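Long-range contacts in NAD-dependent benzaldehyde dehydrogenase (Legionella pneumophila, PDB 3RHE), which is named for NAD-dependent benzaldehyde oxidation but has the vicinal oxygen chelate fold of glyoxalases and bleomycin-resistance proteins, its actual activity remaining uncertain: residues V10-K15 against L50-Q55; G68-F73 against R117-C122; M80-H85 against F104-V109. All blocks are in the same frame, centred on the assembly; numbering follows the deposited sequence.

Contact 1: V10-K15 against L50-Q55; sequences VLFYVK and LGLWAQ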
loop_
_atom_site.group_PDB
_atom_site.type_symbol
_atom_site.label_atom_id
_atom_site.label_comp_id
_atom_site.label_asym_id
_atom_site.label_seq_id
_atom_site.Cartn_x
_atom_site.Cartn_y
_atom_site.Cartn_z
ATOM N N VAL A 10 2.731 0.473 -5.685
ATOM C CA VAL A 10 3.566 -0.608 -5.179
ATOM C C VAL A 10 4.060 -0.191 -3.800
ATOM O O VAL A 10 4.611 0.888 -3.639
ATOM C CB VAL A 10 4.745 -0.872 -6.132
ATOM C CG1 VAL A 10 5.669 -1.970 -5.583
ATOM C CG2 VAL A 10 4.212 -1.248 -7.510
ATOM N N LEU A 11 3.832 -1.036 -2.803
ATOM C CA LEU A 11 4.195 -0.731 -1.432
ATOM C C LEU A 11 5.315 -1.653 -0.975
ATOM O O LEU A 11 5.152 -2.860 -0.948
ATOM C CB LEU A 11 2.982 -0.912 -0.506
ATOM C CG LEU A 11 2.156 0.231 0.084
ATOM C CD1 LEU A 11 2.439 1.592 -0.519
ATOM C CD2 LEU A 11 0.654 -0.127 0.059
ATOM N N PHE A 12 6.453 -1.074 -0.615
ATOM C CA PHE A 12 7.557 -1.834 -0.054
ATOM C C PHE A 12 7.575 -1.647 1.464
ATOM O O PHE A 12 7.600 -0.515 1.956
ATOM C CB PHE A 12 8.889 -1.343 -0.649
ATOM C CG PHE A 12 9.239 -1.968 -1.982
ATOM C CD1 PHE A 12 8.345 -2.809 -2.636
ATOM C CD2 PHE A 12 10.449 -1.693 -2.589
ATOM C CE1 PHE A 12 8.669 -3.381 -3.878
ATOM C CE2 PHE A 12 10.781 -2.258 -3.821
ATOM C CZ PHE A 12 9.887 -3.101 -4.462
ATOM N N TYR A 13 7.564 -2.752 2.202
ATOM C CA TYR A 13 7.820 -2.693 3.633
ATOM C C TYR A 13 9.313 -2.405 3.835
ATOM O O TYR A 13 10.151 -3.105 3.277
ATOM C CB TYR A 13 7.450 -4.014 4.311
ATOM C CG TYR A 13 5.996 -4.444 4.142
ATOM C CD1 TYR A 13 5.020 -3.552 3.707
ATOM C CD2 TYR A 13 5.599 -5.748 4.455
ATOM C CE1 TYR A 13 3.680 -3.956 3.559
ATOM C CE2 TYR A 13 4.267 -6.160 4.318
ATOM C CZ TYR A 13 3.313 -5.260 3.879
ATOM O OH TYR A 13 1.994 -5.675 3.755
ATOM N N VAL A 14 9.638 -1.372 4.615
ATOM C CA VAL A 14 11.032 -1.025 4.894
ATOM C C VAL A 14 11.335 -0.879 6.398
ATOM O O VAL A 14 10.488 -0.422 7.186
ATOM C CB VAL A 14 11.465 0.274 4.170
ATOM C CG1 VAL A 14 11.306 0.139 2.659
ATOM C CG2 VAL A 14 10.701 1.499 4.703
ATOM N N LYS A 15 12.545 -1.262 6.796
ATOM C CA LYS A 15 12.954 -1.099 8.200
ATOM C C LYS A 15 13.044 0.377 8.603
ATOM O O LYS A 15 12.632 0.768 9.701
ATOM C CB LYS A 15 14.302 -1.776 8.461
ATOM C CG LYS A 15 14.242 -3.287 8.626
ATOM C CD LYS A 15 15.573 -3.821 9.147
ATOM C CE LYS A 15 15.372 -4.976 10.125
ATOM N NZ LYS A 15 16.675 -5.529 10.627
ATOM N N LEU A 50 5.567 4.302 -6.209
ATOM C CA LEU A 50 6.253 3.435 -5.256
ATOM C C LEU A 50 6.244 4.037 -3.855
ATOM O O LEU A 50 6.761 5.151 -3.631
ATOM C CB LEU A 50 7.696 3.171 -5.703
ATOM C CG LEU A 50 8.596 2.440 -4.703
ATOM C CD1 LEU A 50 8.193 0.978 -4.571
ATOM C CD2 LEU A 50 10.066 2.551 -5.131
ATOM N N GLY A 51 5.633 3.306 -2.922
ATOM C CA GLY A 51 5.614 3.694 -1.526
ATOM C C GLY A 51 6.554 2.879 -0.646
ATOM O O GLY A 51 6.674 1.650 -0.771
ATOM N N LEU A 52 7.228 3.579 0.259
ATOM C CA LEU A 52 8.103 2.957 1.239
ATOM C C LEU A 52 7.472 3.149 2.624
ATOM O O LEU A 52 7.369 4.273 3.110
ATOM C CB LEU A 52 9.487 3.598 1.188
ATOM C CG LEU A 52 10.117 3.707 -0.209
ATOM C CD1 LEU A 52 11.376 4.592 -0.171
ATOM C CD2 LEU A 52 10.431 2.316 -0.800
ATOM N N TRP A 53 7.080 2.045 3.250
ATOM C CA TRP A 53 6.250 2.067 4.446
ATOM C C TRP A 53 6.919 1.331 5.616
ATOM O O TRP A 53 7.308 0.158 5.496
ATOM C CB TRP A 53 4.893 1.440 4.082
ATOM C CG TRP A 53 3.743 1.727 4.999
ATOM C CD1 TRP A 53 3.667 2.685 5.981
ATOM C CD2 TRP A 53 2.472 1.061 4.988
ATOM N NE1 TRP A 53 2.424 2.632 6.599
ATOM C CE2 TRP A 53 1.676 1.647 6.003
ATOM C CE3 TRP A 53 1.935 0.011 4.226
ATOM C CZ2 TRP A 53 0.374 1.220 6.270
ATOM C CZ3 TRP A 53 0.635 -0.414 4.501
ATOM C CH2 TRP A 53 -0.126 0.192 5.516
ATOM N N ALA A 54 7.076 2.032 6.740
ATOM C CA ALA A 54 7.726 1.460 7.916
ATOM C C ALA A 54 7.102 0.125 8.319
ATOM O O ALA A 54 5.903 0.038 8.585
ATOM C CB ALA A 54 7.715 2.444 9.097
ATOM N N GLN A 55 7.944 -0.900 8.372
ATOM C CA GLN A 55 7.515 -2.271 8.624
ATOM C C GLN A 55 6.694 -2.384 9.908
ATOM O O GLN A 55 5.746 -3.170 9.992
ATOM C CB GLN A 55 8.743 -3.178 8.700
ATOM C CG GLN A 55 8.468 -4.655 8.499
ATOM C CD GLN A 55 9.755 -5.467 8.367
ATOM O OE1 GLN A 55 9.716 -6.689 8.193
ATOM N NE2 GLN A 55 10.902 -4.787 8.452
#

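Contact 2: G68-F73 against R117-C122; sequences GMELSF and RLRIFC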
loop_
_atom_site.group_PDB
_atom_site.type_symbol
_atom_site.label_atom_id
_atom_site.label_comp_id
_atom_site.label_asym_id
_atom_site.label_seq_id
_atom_site.Cartn_x
_atom_site.Cartn_y
_atom_site.Cartn_z
ATOM N N GLY A 68 7.177 -9.055 1.823
ATOM C CA GLY A 68 7.745 -7.776 2.250
ATOM C C GLY A 68 7.233 -6.586 1.445
ATOM O O GLY A 68 7.869 -5.539 1.372
HETATM N N MSE A 69 6.058 -6.750 0.852
HETATM C CA MSE A 69 5.515 -5.767 -0.078
HETATM C C MSE A 69 4.018 -6.015 -0.309
HETATM O O MSE A 69 3.466 -7.022 0.144
HETATM C CB MSE A 69 6.288 -5.796 -1.405
HETATM C CG MSE A 69 6.220 -7.114 -2.171
HETATM SE SE MSE A 69 4.509 -7.417 -3.138
HETATM C CE MSE A 69 4.601 -5.976 -4.436
ATOM N N GLU A 70 3.366 -5.069 -0.973
ATOM C CA GLU A 70 1.968 -5.216 -1.371
ATOM C C GLU A 70 1.781 -4.560 -2.724
ATOM O O GLU A 70 2.460 -3.586 -3.048
ATOM C CB GLU A 70 1.004 -4.521 -0.393
ATOM C CG GLU A 70 1.200 -4.797 1.085
ATOM C CD GLU A 70 0.287 -3.919 1.943
ATOM O OE1 GLU A 70 -0.396 -3.058 1.363
ATOM O OE2 GLU A 70 0.255 -4.070 3.184
ATOM N N LEU A 71 0.845 -5.082 -3.503
ATOM C CA LEU A 71 0.370 -4.379 -4.675
ATOM C C LEU A 71 -0.935 -3.754 -4.215
ATOM O O LEU A 71 -1.833 -4.466 -3.760
ATOM C CB LEU A 71 0.089 -5.352 -5.805
ATOM C CG LEU A 71 0.208 -4.946 -7.287
ATOM C CD1 LEU A 71 -1.003 -5.466 -8.049
ATOM C CD2 LEU A 71 0.408 -3.458 -7.557
ATOM N N SER A 72 -1.045 -2.436 -4.304
ATOM C CA SER A 72 -2.226 -1.771 -3.754
ATOM C C SER A 72 -2.971 -0.942 -4.800
ATOM O O SER A 72 -2.384 -0.500 -5.797
ATOM C CB SER A 72 -1.872 -0.918 -2.525
ATOM O OG SER A 72 -1.326 0.336 -2.894
ATOM N N PHE A 73 -4.264 -0.744 -4.539
ATOM C CA PHE A 73 -5.192 -0.103 -5.457
ATOM C C PHE A 73 -5.893 1.011 -4.685
ATOM O O PHE A 73 -6.665 0.729 -3.776
ATOM C CB PHE A 73 -6.283 -1.084 -5.915
ATOM C CG PHE A 73 -5.770 -2.414 -6.423
ATOM C CD1 PHE A 73 -5.846 -2.731 -7.775
ATOM C CD2 PHE A 73 -5.243 -3.359 -5.552
ATOM C CE1 PHE A 73 -5.387 -3.952 -8.249
ATOM C CE2 PHE A 73 -4.787 -4.577 -6.016
ATOM C CZ PHE A 73 -4.859 -4.877 -7.368
ATOM N N ARG A 117 0.383 -9.959 -1.038
ATOM C CA ARG A 117 -0.688 -9.113 -0.505
ATOM C C ARG A 117 -1.202 -8.087 -1.519
ATOM O O ARG A 117 -0.435 -7.455 -2.261
ATOM C CB ARG A 117 -0.247 -8.409 0.781
ATOM C CG ARG A 117 -0.017 -9.337 1.967
ATOM C CD ARG A 117 0.583 -8.575 3.141
ATOM N NE ARG A 117 0.647 -9.380 4.357
ATOM C CZ ARG A 117 0.848 -8.881 5.575
ATOM N NH1 ARG A 117 1.013 -7.568 5.746
ATOM N NH2 ARG A 117 0.884 -9.697 6.621
ATOM N N LEU A 118 -2.515 -7.931 -1.520
ATOM C CA LEU A 118 -3.215 -7.064 -2.448
ATOM C C LEU A 118 -4.102 -6.159 -1.601
ATOM O O LEU A 118 -5.018 -6.632 -0.941
ATOM C CB LEU A 118 -4.090 -7.915 -3.373
ATOM C CG LEU A 118 -3.381 -9.016 -4.180
ATOM C CD1 LEU A 118 -4.392 -9.816 -4.979
ATOM C CD2 LEU A 118 -2.369 -8.410 -5.118
ATOM N N ARG A 119 -3.838 -4.859 -1.619
ATOM C CA ARG A 119 -4.552 -3.958 -0.731
ATOM C C ARG A 119 -5.437 -2.978 -1.481
ATOM O O ARG A 119 -5.019 -2.380 -2.474
ATOM C CB ARG A 119 -3.582 -3.190 0.177
ATOM C CG ARG A 119 -4.264 -2.102 1.033
ATOM C CD ARG A 119 -3.251 -1.254 1.821
ATOM N NE ARG A 119 -2.426 -2.059 2.722
ATOM C CZ ARG A 119 -2.785 -2.437 3.941
ATOM N NH1 ARG A 119 -3.972 -2.094 4.426
ATOM N NH2 ARG A 119 -1.955 -3.162 4.678
ATOM N N ILE A 120 -6.661 -2.817 -0.992
ATOM C CA ILE A 120 -7.563 -1.777 -1.472
ATOM C C ILE A 120 -7.602 -0.699 -0.380
ATOM O O ILE A 120 -7.733 -1.018 0.801
ATOM C CB ILE A 120 -9.019 -2.316 -1.662
ATOM C CG1 ILE A 120 -9.081 -3.521 -2.621
ATOM C CG2 ILE A 120 -9.958 -1.202 -2.126
ATOM C CD1 ILE A 120 -8.659 -3.230 -4.025
ATOM N N PHE A 121 -7.491 0.568 -0.754
ATOM C CA PHE A 121 -7.623 1.630 0.245
ATOM C C PHE A 121 -8.200 2.907 -0.339
ATOM O O PHE A 121 -8.038 3.200 -1.526
ATOM C CB PHE A 121 -6.283 1.937 0.922
ATOM C CG PHE A 121 -5.289 2.619 0.017
ATOM C CD1 PHE A 121 -5.096 3.991 0.079
ATOM C CD2 PHE A 121 -4.560 1.889 -0.913
ATOM C CE1 PHE A 121 -4.189 4.625 -0.762
ATOM C CE2 PHE A 121 -3.653 2.521 -1.763
ATOM C CZ PHE A 121 -3.468 3.894 -1.677
ATOM N N CYS A 122 -8.892 3.647 0.519
ATOM C CA CYS A 122 -9.291 5.017 0.242
ATOM C C CYS A 122 -8.634 5.901 1.303
ATOM O O CYS A 122 -8.786 5.653 2.502
ATOM C CB CYS A 122 -10.815 5.162 0.343
ATOM S SG CYS A 122 -11.375 6.868 0.135
HETATM O O HOH W 1 2.998 -9.597 -0.200
#

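Contact 3: M80-H85 against F104-V109; sequences MVDEIH and FGYTFV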
loop_
_atom_site.group_PDB
_atom_site.type_symbol
_atom_site.label_atom_id
_atom_site.label_comp_id
_atom_site.label_asym_id
_atom_site.label_seq_id
_atom_site.Cartn_x
_atom_site.Cartn_y
_atom_site.Cartn_z
HETATM N N MSE A 80 -16.619 2.722 -2.255
HETATM C CA MSE A 80 -15.969 1.923 -3.295
HETATM C C MSE A 80 -15.119 0.801 -2.671
HETATM O O MSE A 80 -15.082 -0.317 -3.184
HETATM C CB MSE A 80 -15.116 2.795 -4.232
HETATM C CG MSE A 80 -14.449 1.996 -5.348
HETATM SE SE MSE A 80 -15.767 1.021 -6.417
HETATM C CE MSE A 80 -15.963 2.248 -7.909
ATOM N N VAL A 81 -14.432 1.104 -1.571
ATOM C CA VAL A 81 -13.714 0.062 -0.830
ATOM C C VAL A 81 -14.648 -1.080 -0.429
ATOM O O VAL A 81 -14.319 -2.241 -0.604
ATOM C CB VAL A 81 -13.061 0.614 0.455
ATOM C CG1 VAL A 81 -12.474 -0.529 1.283
ATOM C CG2 VAL A 81 -12.015 1.652 0.120
ATOM N N ASP A 82 -15.819 -0.747 0.122
ATOM C CA ASP A 82 -16.792 -1.779 0.497
ATOM C C ASP A 82 -17.293 -2.550 -0.720
ATOM O O ASP A 82 -17.462 -3.767 -0.671
ATOM C CB ASP A 82 -17.992 -1.172 1.240
ATOM C CG ASP A 82 -17.628 -0.692 2.627
ATOM O OD1 ASP A 82 -16.723 -1.294 3.248
ATOM O OD2 ASP A 82 -18.239 0.289 3.086
ATOM N N GLU A 83 -17.540 -1.835 -1.807
ATOM C CA GLU A 83 -18.037 -2.477 -3.023
ATOM C C GLU A 83 -17.014 -3.490 -3.548
ATOM O O GLU A 83 -17.376 -4.608 -3.903
ATOM C CB GLU A 83 -18.394 -1.419 -4.069
ATOM C CG GLU A 83 -18.629 -1.920 -5.497
ATOM C CD GLU A 83 -19.753 -2.949 -5.607
ATOM O OE1 GLU A 83 -20.632 -3.007 -4.719
ATOM O OE2 GLU A 83 -19.751 -3.702 -6.601
ATOM N N ILE A 84 -15.730 -3.117 -3.583
ATOM C CA ILE A 84 -14.727 -4.065 -4.053
ATOM C C ILE A 84 -14.596 -5.234 -3.080
ATOM O O ILE A 84 -14.368 -6.367 -3.483
ATOM C CB ILE A 84 -13.344 -3.410 -4.284
ATOM C CG1 ILE A 84 -13.460 -2.257 -5.284
ATOM C CG2 ILE A 84 -12.355 -4.464 -4.779
ATOM C CD1 ILE A 84 -12.211 -1.421 -5.432
ATOM N N HIS A 85 -14.733 -4.957 -1.787
ATOM C CA HIS A 85 -14.678 -6.033 -0.813
ATOM C C HIS A 85 -15.764 -7.078 -1.082
ATOM O O HIS A 85 -15.522 -8.280 -1.007
ATOM C CB HIS A 85 -14.829 -5.501 0.610
ATOM C CG HIS A 85 -14.835 -6.583 1.642
ATOM N ND1 HIS A 85 -15.974 -6.961 2.320
ATOM C CD2 HIS A 85 -13.846 -7.394 2.088
ATOM C CE1 HIS A 85 -15.682 -7.946 3.151
ATOM N NE2 HIS A 85 -14.398 -8.232 3.025
ATOM N N PHE A 104 -4.397 6.155 8.137
ATOM C CA PHE A 104 -4.305 6.829 6.840
ATOM C C PHE A 104 -5.609 6.787 6.044
ATOM O O PHE A 104 -5.738 7.460 5.021
ATOM C CB PHE A 104 -3.181 6.217 6.001
ATOM C CG PHE A 104 -3.403 4.768 5.669
ATOM C CD1 PHE A 104 -4.180 4.402 4.579
ATOM C CD2 PHE A 104 -2.854 3.774 6.459
ATOM C CE1 PHE A 104 -4.392 3.068 4.278
ATOM C CE2 PHE A 104 -3.064 2.439 6.160
ATOM C CZ PHE A 104 -3.836 2.090 5.072
ATOM N N GLY A 105 -6.570 5.992 6.504
ATOM C CA GLY A 105 -7.811 5.810 5.767
ATOM C C GLY A 105 -8.392 4.414 5.879
ATOM O O GLY A 105 -8.067 3.661 6.790
ATOM N N TYR A 106 -9.242 4.065 4.923
ATOM C CA TYR A 106 -10.099 2.891 5.024
ATOM C C TYR A 106 -9.671 1.830 4.021
ATOM O O TYR A 106 -9.485 2.128 2.840
ATOM C CB TYR A 106 -11.531 3.334 4.763
ATOM C CG TYR A 106 -12.610 2.319 5.003
ATOM C CD1 TYR A 106 -12.876 1.833 6.282
ATOM C CD2 TYR A 106 -13.427 1.901 3.955
ATOM C CE1 TYR A 106 -13.914 0.928 6.508
ATOM C CE2 TYR A 106 -14.456 1.000 4.167
ATOM C CZ TYR A 106 -14.699 0.516 5.442
ATOM O OH TYR A 106 -15.726 -0.385 5.633
ATOM N N THR A 107 -9.523 0.592 4.487
ATOM C CA THR A 107 -8.726 -0.379 3.745
ATOM C C THR A 107 -9.055 -1.829 4.085
ATOM O O THR A 107 -9.543 -2.123 5.170
ATOM C CB THR A 107 -7.200 -0.128 4.008
ATOM O OG1 THR A 107 -6.404 -0.940 3.142
ATOM C CG2 THR A 107 -6.839 -0.458 5.447
ATOM N N PHE A 108 -8.780 -2.728 3.145
ATOM C CA PHE A 108 -8.785 -4.154 3.426
ATOM C C PHE A 108 -7.703 -4.825 2.587
ATOM O O PHE A 108 -7.207 -4.237 1.625
ATOM C CB PHE A 108 -10.177 -4.794 3.222
ATOM C CG PHE A 108 -10.530 -5.078 1.785
ATOM C CD1 PHE A 108 -11.139 -4.108 0.996
ATOM C CD2 PHE A 108 -10.295 -6.330 1.235
ATOM C CE1 PHE A 108 -11.473 -4.370 -0.326
ATOM C CE2 PHE A 108 -10.638 -6.600 -0.082
ATOM C CZ PHE A 108 -11.225 -5.615 -0.864
ATOM N N VAL A 109 -7.303 -6.034 2.959
ATOM C CA VAL A 109 -6.273 -6.727 2.168
ATOM C C VAL A 109 -6.561 -8.199 1.909
ATOM O O VAL A 109 -7.024 -8.928 2.791
ATOM C CB VAL A 109 -4.806 -6.486 2.674
ATOM C CG1 VAL A 109 -4.767 -6.035 4.096
ATOM C CG2 VAL A 109 -3.884 -7.710 2.428
#

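Contact 1: V10-K15 against L50-Q55
Leu50 sets one methyl squarely over the ring of Phe12: CD1 stands 4.0 Å from the Phe12 ring centroid and only 10° off the ring normal, a CH-pi contact over the face. The leucine reaches it with CG anti to its backbone N (chi1 172°), and the same CD1 also meets Val10 CG1 at 4.0 Å. Farther along this surface Leu52 CD2 comes to 4.0 Å from Phe12 CB, obliquely to the ring, while Val14 CG1 touches Leu52 at both CB and CD2. Tyr24 of helix 17-28 packs against Phe12 and Leu52 here.

Beneath these side chains strands 10-14 and 50-54 run parallel with a 32° twist, as the first and last strands of a beta-alpha-beta-beta-beta module pair in vicinal oxygen chelate proteins. Their ladder runs from Gly51 N to Val10 O (2.7 Å) as far as Gln55 N to Val14 O (2.8 Å), five bonds in all.

Leu11, Tyr13 and Trp53 occupy the other surface, where Gly51 has no side chain and Leu11 CD1 settles 3.9 Å from Gly51 CA. The benzo-ring atom Trp53 CE3 meets both neighbours, 4.2 Å from Leu11 CG and 4.4 Å from Tyr13 CE1, which come from directions nearly at right angles, each at a slant to the indole. Tyr13 carries its hydroxyl beyond the pair to Glu70 and Arg117, and Phe39 meets the indole edge-to-face. At the solvent end Lys15 and Gln55 point the same way, the lysine's CG alongside the amide nitrogen NE2.

Contact 2: G68-F73 against R117-C122
Leu71 and Phe73 each use both backbone polar atoms to join strand 69-73 to strand 117-122, with which it runs parallel at an angle of 31°. Leu71 N binds Arg117 O and Leu71 O accepts from Arg119 N; Phe73 N donates to Arg119 O at 2.7 Å and Phe73 O accepts from Phe121 N. Where the strands open, a water takes over the ladder, donating to Met69 O and accepting from Arg117 N.

On the face bearing Glu70, Ser72 and Arg119, the guanidinium meets the carboxylate side-on. Arg119 NE lies 2.6 Å from Glu70 OE1 and Arg119 NH2 lies 2.8 Å from Glu70 OE2, both oxygens being met on their syn sides. The two planes are 27° apart, so the bidentate salt bridge is nearly flat. A bend at chi3 (-59°) turns the arginine head back to the acid, whose own chain is extended beyond CG. Tyr13 OH also reaches Glu70 OE2, probably adding a third hydrogen bond to this buried carboxylate. Arg117 NH1, at 4.4 Å from Glu70 OE2, may also stabilise the negative charge; it binds Pro60 O.

The reverse face is apolar. Ile120 CD1 presses 3.7 Å from Phe73 CB, and Leu118 CD2 sits 4.0 Å from Leu71 CB, while Arg119 O lies at the Phe73 ring edge. Trp88 of helix 78-90 packs on Leu118 and Ile120. This parallel pairing of the first and last strands of a beta-alpha-beta-beta-beta module, repeating that of strands 8-14 and 49-54, is characteristic of the vicinal oxygen chelate fold.

Contact 3: M80-H85 against F104-V109
Phe108 wedges its ring against Val81 and His85, packing helix 80-85 onto strand 105-109: the helix of a beta-alpha-beta-beta-beta module of the vicinal oxygen chelate fold lies over the module's third strand. The short axes are 11° apart and 8.8 Å at closest approach.

With CG between its backbone N and carbonyl carbon (chi1 79°), Phe108 stands up from the strand so that CZ comes within 3.5 Å of His85 CA. His85 covers one face of the ring: its CB lies 4.0 Å from the Phe108 centroid, and the imidazole turns its edge to the same ring in a T-shaped pair with planes at 79°. Val81 CG1 approaches at the Phe108 edge, 3.8 Å from CD1, and Ile84 CG2 touches CZ more distantly. Trp88, one helical turn beyond Ile84, adds another edge-to-face partner.

Val81 also bridges outward to Tyr106, its CG1 lying 3.7 Å from Tyr106 CD2 and obliquely to that ring. Here the packing gives way to polarity, for Asp82 swings its carboxylate perpendicular to the phenol plane. Tyr106 OH donates to Asp82 OD1 at 2.7 Å, entering by the syn lone pair.

Overall arrangement
All three contacts reach one mixed sheet, contact 3 laying a helix against it. Contacts 1 and 2, with centres 11 Å apart, join where strands 8-14 and 69-74 lie antiparallel: Leu11 O is 2.8 Å from Glu70 N, and Leu11 CD2 packs 3.6 Å from Ser72 OG. Contacts 2 and 3, 10 Å apart, meet where strands 105-111 and 117-123 pair antiparallel, with Cys122 N 2.8 Å from Tyr106 O. Contacts 1 and 3 lie 19 Å apart, yet Trp53 CZ2 reaches Phe104 CE2 at 3.6 Å. Trp53 links Phe104 to Glu70, and Glu70 links on to Arg119, along one surface of the sheet, probably the side that forms the pocket in relatives; no ligand marks a site here.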